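Local coordinates for protein lectin (Trichosanthes anguina, PDB 4HR6) that forms the ribosome-inactivating-protein-like part of a nontoxic three-chain seed lectin, whose carbohydrate binding probably rests with its beta-trefoil part, at residues T17-V22 / V26-Q31; S38-N43 / L47-L52. All blocks are in the same frame, centred on the assembly; numbering follows the deposited sequence.

Contact 1: T17-V22 / V26-Q31; sequences TLAIDV and VAVAYQ
T17 and Q31 are joined by a two-way pair of backbone hydrogen bonds, T17 N to Q31 O at 2.9 Å and Q31 N back to T17 O. The next rung is offset: A19 N donates to A29 O at 2.8 Å, but A19 O accepts from V28 N, not A29 N. V28 is the extra residue, set between A27 and A29 opposite A19 and I20, and the register shift it causes is a beta bulge. A psi of -26° kinks the strand at V28 and swings its side chain to the side, with CG1 3.8 Å from D21 CB. V28 CG2 lies 3.6 Å from A19 O and also meets the A19 methyl. On the other face L18 holds CG anti to its backbone N (chi1 180°), and CD1 lies 4.1 Å from A27 CB and equally near Y30 CB. Beyond this shell, the face with I20 and Y30 packs on L115 and L103 of helix 103-119, apolar apart from the Y30 hydroxyl, which L95 O satisfies. The D21 carboxylate pairs with R2 and also takes the amide of E23; buried but matched by R2, it would probably stay ionised.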
# COMPACT_ATOMS: atom_id res chain seq x y z
N THR B 17 3.34 16.33 26.09
CA THR B 17 3.72 16.85 24.79
C THR B 17 4.91 16.05 24.30
O THR B 17 5.94 15.97 24.95
CB THR B 17 4.11 18.33 24.87
OG1 THR B 17 2.96 19.08 25.23
CG2 THR B 17 4.59 18.82 23.52
N LEU B 18 4.76 15.50 23.10
CA LEU B 18 5.73 14.62 22.52
C LEU B 18 6.36 15.29 21.30
O LEU B 18 5.65 15.85 20.46
CB LEU B 18 5.00 13.35 22.14
CG LEU B 18 5.77 12.23 21.49
CD1 LEU B 18 6.65 11.52 22.50
CD2 LEU B 18 4.75 11.28 20.87
N ALA B 19 7.69 15.26 21.23
CA ALA B 19 8.42 15.95 20.16
C ALA B 19 8.99 14.93 19.18
O ALA B 19 9.58 13.93 19.58
CB ALA B 19 9.53 16.82 20.74
N ILE B 20 8.80 15.21 17.90
CA ILE B 20 9.12 14.27 16.84
C ILE B 20 10.05 14.95 15.85
O ILE B 20 9.77 16.05 15.40
CB ILE B 20 7.84 13.83 16.09
CG1 ILE B 20 7.16 12.68 16.82
CG2 ILE B 20 8.17 13.34 14.69
CD1 ILE B 20 6.39 13.10 18.04
N ASP B 21 11.15 14.28 15.54
CA ASP B 21 12.12 14.72 14.54
C ASP B 21 11.51 14.43 13.17
O ASP B 21 11.31 13.28 12.85
CB ASP B 21 13.41 13.92 14.73
CG ASP B 21 14.58 14.44 13.87
OD1 ASP B 21 14.36 15.15 12.87
OD2 ASP B 21 15.74 14.11 14.21
N VAL B 22 11.21 15.45 12.37
CA VAL B 22 10.58 15.21 11.05
C VAL B 22 11.53 14.57 10.04
O VAL B 22 11.09 14.00 9.06
CB VAL B 22 9.97 16.50 10.44
CG1 VAL B 22 9.06 17.19 11.46
CG2 VAL B 22 11.05 17.46 9.97
N VAL B 26 11.09 10.03 14.23
CA VAL B 26 11.20 9.34 15.50
C VAL B 26 10.85 10.32 16.61
O VAL B 26 11.06 11.53 16.49
CB VAL B 26 12.61 8.78 15.77
CG1 VAL B 26 12.91 7.63 14.82
CG2 VAL B 26 13.67 9.88 15.67
N ALA B 27 10.35 9.76 17.71
CA ALA B 27 10.15 10.51 18.93
C ALA B 27 11.51 10.79 19.57
O ALA B 27 12.32 9.91 19.67
CB ALA B 27 9.28 9.71 19.88
N VAL B 28 11.75 12.02 19.97
CA VAL B 28 13.04 12.38 20.59
C VAL B 28 12.95 12.83 22.05
O VAL B 28 13.94 12.76 22.77
CB VAL B 28 13.78 13.47 19.79
CG1 VAL B 28 14.01 13.01 18.37
CG2 VAL B 28 13.04 14.78 19.79
N ALA B 29 11.81 13.37 22.45
CA ALA B 29 11.65 13.90 23.79
C ALA B 29 10.19 14.08 24.11
O ALA B 29 9.35 14.10 23.22
CB ALA B 29 12.34 15.25 23.89
N TYR B 30 9.90 14.22 25.40
CA TYR B 30 8.56 14.66 25.81
C TYR B 30 8.62 15.46 27.10
O TYR B 30 9.61 15.40 27.83
CB TYR B 30 7.60 13.47 26.01
CG TYR B 30 7.66 12.78 27.36
CD1 TYR B 30 6.74 13.08 28.37
CD2 TYR B 30 8.62 11.84 27.63
CE1 TYR B 30 6.78 12.44 29.60
CE2 TYR B 30 8.69 11.21 28.85
CZ TYR B 30 7.76 11.51 29.83
OH TYR B 30 7.84 10.87 31.02
N GLN B 31 7.53 16.16 27.37
CA GLN B 31 7.34 16.90 28.60
C GLN B 31 5.91 16.68 29.14
O GLN B 31 4.94 16.81 28.40
CB GLN B 31 7.52 18.40 28.35
CG GLN B 31 7.77 19.18 29.64
CD GLN B 31 7.51 20.67 29.53
OE1 GLN B 31 7.18 21.18 28.46
NE2 GLN B 31 7.64 21.37 30.64

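Contact 2: S38-N43 / L47-L52; sequences SYFFLN and LAFHTL
The beta-alpha-beta unit of strand 37-40, helix 46-51 and strand 57-60 closes its first half here, where F40, the last residue of the strand, lies against F49, A48 and L52 of the helix and its exit. The two phenyl rings form an offset stack, their centroids 4.5 Å apart and their planes only 19° from parallel. Each ring lies over one face of the other but shifted toward its rim, so F49 CE2 comes 3.6 Å from F40 CG and also touches F40 CB. F40 sets CG anti to its carbonyl carbon (chi1 -80°), which sends the ring from the strand toward the helix.

The edge of F40 meets one methyl and two backbone oxygens. A48 CB stands in the ring plane, 4.0 Å from F40 CE2; alanine suits this place, since its one methyl meets the ring edge. A48 O is 3.6 Å from F40 CE2, and L52 O the same distance from F40 CZ, both placed to meet the slightly positive ring hydrogens.

Because strands 37-40 and 57-60 run parallel as neighbours in the sheet, the chain must cross over between them, and the short helix does so with F40 packed between the helix and the sheet, where it also touches A29. Q58 of the returning strand touches F40 and gives a hydrogen bond to F49 O, tying the helix to that strand. F3 of strand 3-9 packs on A48 and L52 as well.

L52 leaves the helical conformation, yet its N still bonds A48 O at 2.9 Å, fixing the oxygen that borders F40. One residue earlier, T51 OG1 donates to L47 O at 2.7 Å. H50 N reaches that same oxygen from the opposite face of its carbonyl plane.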
# COMPACT_ATOMS: atom_id res chain seq x y z
N SER B 38 11.84 17.55 31.57
CA SER B 38 11.64 17.01 30.25
C SER B 38 12.53 15.78 30.13
O SER B 38 13.48 15.59 30.91
CB SER B 38 11.95 18.06 29.18
OG SER B 38 13.32 18.44 29.21
N TYR B 39 12.22 14.91 29.19
CA TYR B 39 12.93 13.64 29.07
C TYR B 39 13.30 13.41 27.63
O TYR B 39 12.46 13.55 26.74
CB TYR B 39 12.09 12.50 29.63
CG TYR B 39 11.67 12.74 31.04
CD1 TYR B 39 10.53 13.47 31.32
CD2 TYR B 39 12.43 12.29 32.10
CE1 TYR B 39 10.15 13.73 32.61
CE2 TYR B 39 12.06 12.55 33.41
CZ TYR B 39 10.91 13.27 33.65
OH TYR B 39 10.50 13.56 34.94
N PHE B 40 14.57 13.09 27.41
CA PHE B 40 15.14 12.99 26.08
C PHE B 40 15.67 11.60 25.93
O PHE B 40 16.25 11.06 26.87
CB PHE B 40 16.30 13.99 25.91
CG PHE B 40 15.86 15.39 25.63
CD1 PHE B 40 15.32 16.17 26.62
CD2 PHE B 40 15.99 15.93 24.36
CE1 PHE B 40 14.92 17.47 26.36
CE2 PHE B 40 15.58 17.22 24.08
CZ PHE B 40 15.04 18.00 25.09
N PHE B 41 15.46 11.01 24.75
CA PHE B 41 16.10 9.73 24.44
C PHE B 41 17.60 9.94 24.36
O PHE B 41 18.08 11.00 23.98
CB PHE B 41 15.57 9.15 23.13
CG PHE B 41 14.20 8.53 23.26
CD1 PHE B 41 13.07 9.27 22.97
CD2 PHE B 41 14.05 7.23 23.70
CE1 PHE B 41 11.81 8.73 23.11
CE2 PHE B 41 12.78 6.68 23.84
CZ PHE B 41 11.66 7.43 23.54
N LEU B 42 18.33 8.88 24.69
CA LEU B 42 19.76 8.85 24.71
C LEU B 42 20.35 9.22 23.33
O LEU B 42 21.40 9.83 23.25
CB LEU B 42 20.20 7.46 25.16
CG LEU B 42 21.67 7.16 25.44
CD1 LEU B 42 22.28 8.18 26.41
CD2 LEU B 42 21.76 5.75 26.00
N ASN B 43 19.66 8.87 22.26
CA ASN B 43 20.15 9.17 20.93
C ASN B 43 19.40 10.31 20.29
O ASN B 43 19.45 10.48 19.08
CB ASN B 43 20.08 7.92 20.06
CG ASN B 43 18.66 7.49 19.78
OD1 ASN B 43 17.78 7.68 20.60
ND2 ASN B 43 18.44 6.90 18.63
N LEU B 47 20.79 18.93 18.29
CA LEU B 47 19.97 20.09 18.09
C LEU B 47 18.69 20.06 18.93
O LEU B 47 18.16 21.12 19.27
CB LEU B 47 19.61 20.17 16.60
CG LEU B 47 18.87 21.43 16.17
CD1 LEU B 47 19.85 22.59 16.07
CD2 LEU B 47 18.18 21.21 14.84
N ALA B 48 18.17 18.87 19.23
CA ALA B 48 16.99 18.73 20.09
C ALA B 48 17.23 19.36 21.46
O ALA B 48 16.35 20.03 21.99
CB ALA B 48 16.59 17.27 20.24
N PHE B 49 18.41 19.12 22.04
CA PHE B 49 18.70 19.66 23.37
C PHE B 49 18.80 21.18 23.39
O PHE B 49 18.58 21.79 24.43
CB PHE B 49 19.99 19.09 23.93
CG PHE B 49 19.93 17.64 24.20
CD1 PHE B 49 20.34 16.73 23.25
CD2 PHE B 49 19.44 17.17 25.41
CE1 PHE B 49 20.27 15.38 23.50
CE2 PHE B 49 19.39 15.82 25.67
CZ PHE B 49 19.80 14.92 24.71
N HIS B 50 19.16 21.76 22.25
CA HIS B 50 19.43 23.18 22.16
C HIS B 50 18.19 23.95 21.83
O HIS B 50 18.13 25.12 22.10
CB HIS B 50 20.54 23.48 21.14
CG HIS B 50 21.90 23.13 21.65
ND1 HIS B 50 22.49 21.90 21.42
CD2 HIS B 50 22.77 23.82 22.43
CE1 HIS B 50 23.67 21.86 22.02
NE2 HIS B 50 23.87 23.02 22.63
N THR B 51 17.19 23.28 21.27
CA THR B 51 16.00 23.96 20.82
C THR B 51 14.71 23.53 21.51
O THR B 51 13.74 24.26 21.43
CB THR B 51 15.80 23.80 19.29
OG1 THR B 51 15.83 22.43 18.95
CG2 THR B 51 16.91 24.50 18.51
N LEU B 52 14.67 22.37 22.17
CA LEU B 52 13.41 21.92 22.78
C LEU B 52 13.45 21.95 24.29
O LEU B 52 14.41 21.51 24.90
CB LEU B 52 13.08 20.48 22.38
CG LEU B 52 12.83 20.18 20.91
CD1 LEU B 52 12.84 18.67 20.69
CD2 LEU B 52 11.52 20.80 20.47

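From the N terminus, strand 3-9 leads into strand 15-21, and contact 1 closes the tight loop that returns the chain as strand 26-32. Contact 2 opens only afterwards, on strand 37-40, and closes the short loop between that strand and helix 46-51. The two are therefore in series, neither nested nor crossed, with centres 8 Å apart. Strand 26-32 joins them directly, since it pairs with strand 37-40 in the same sheet: Y30 N lies 3.0 Å from Y39 O in a probable hydrogen bond. Contact 1 pairs the second and third strands of the sheet, while contact 2 packs the crossover helix of the beta-alpha-beta unit against its first strand.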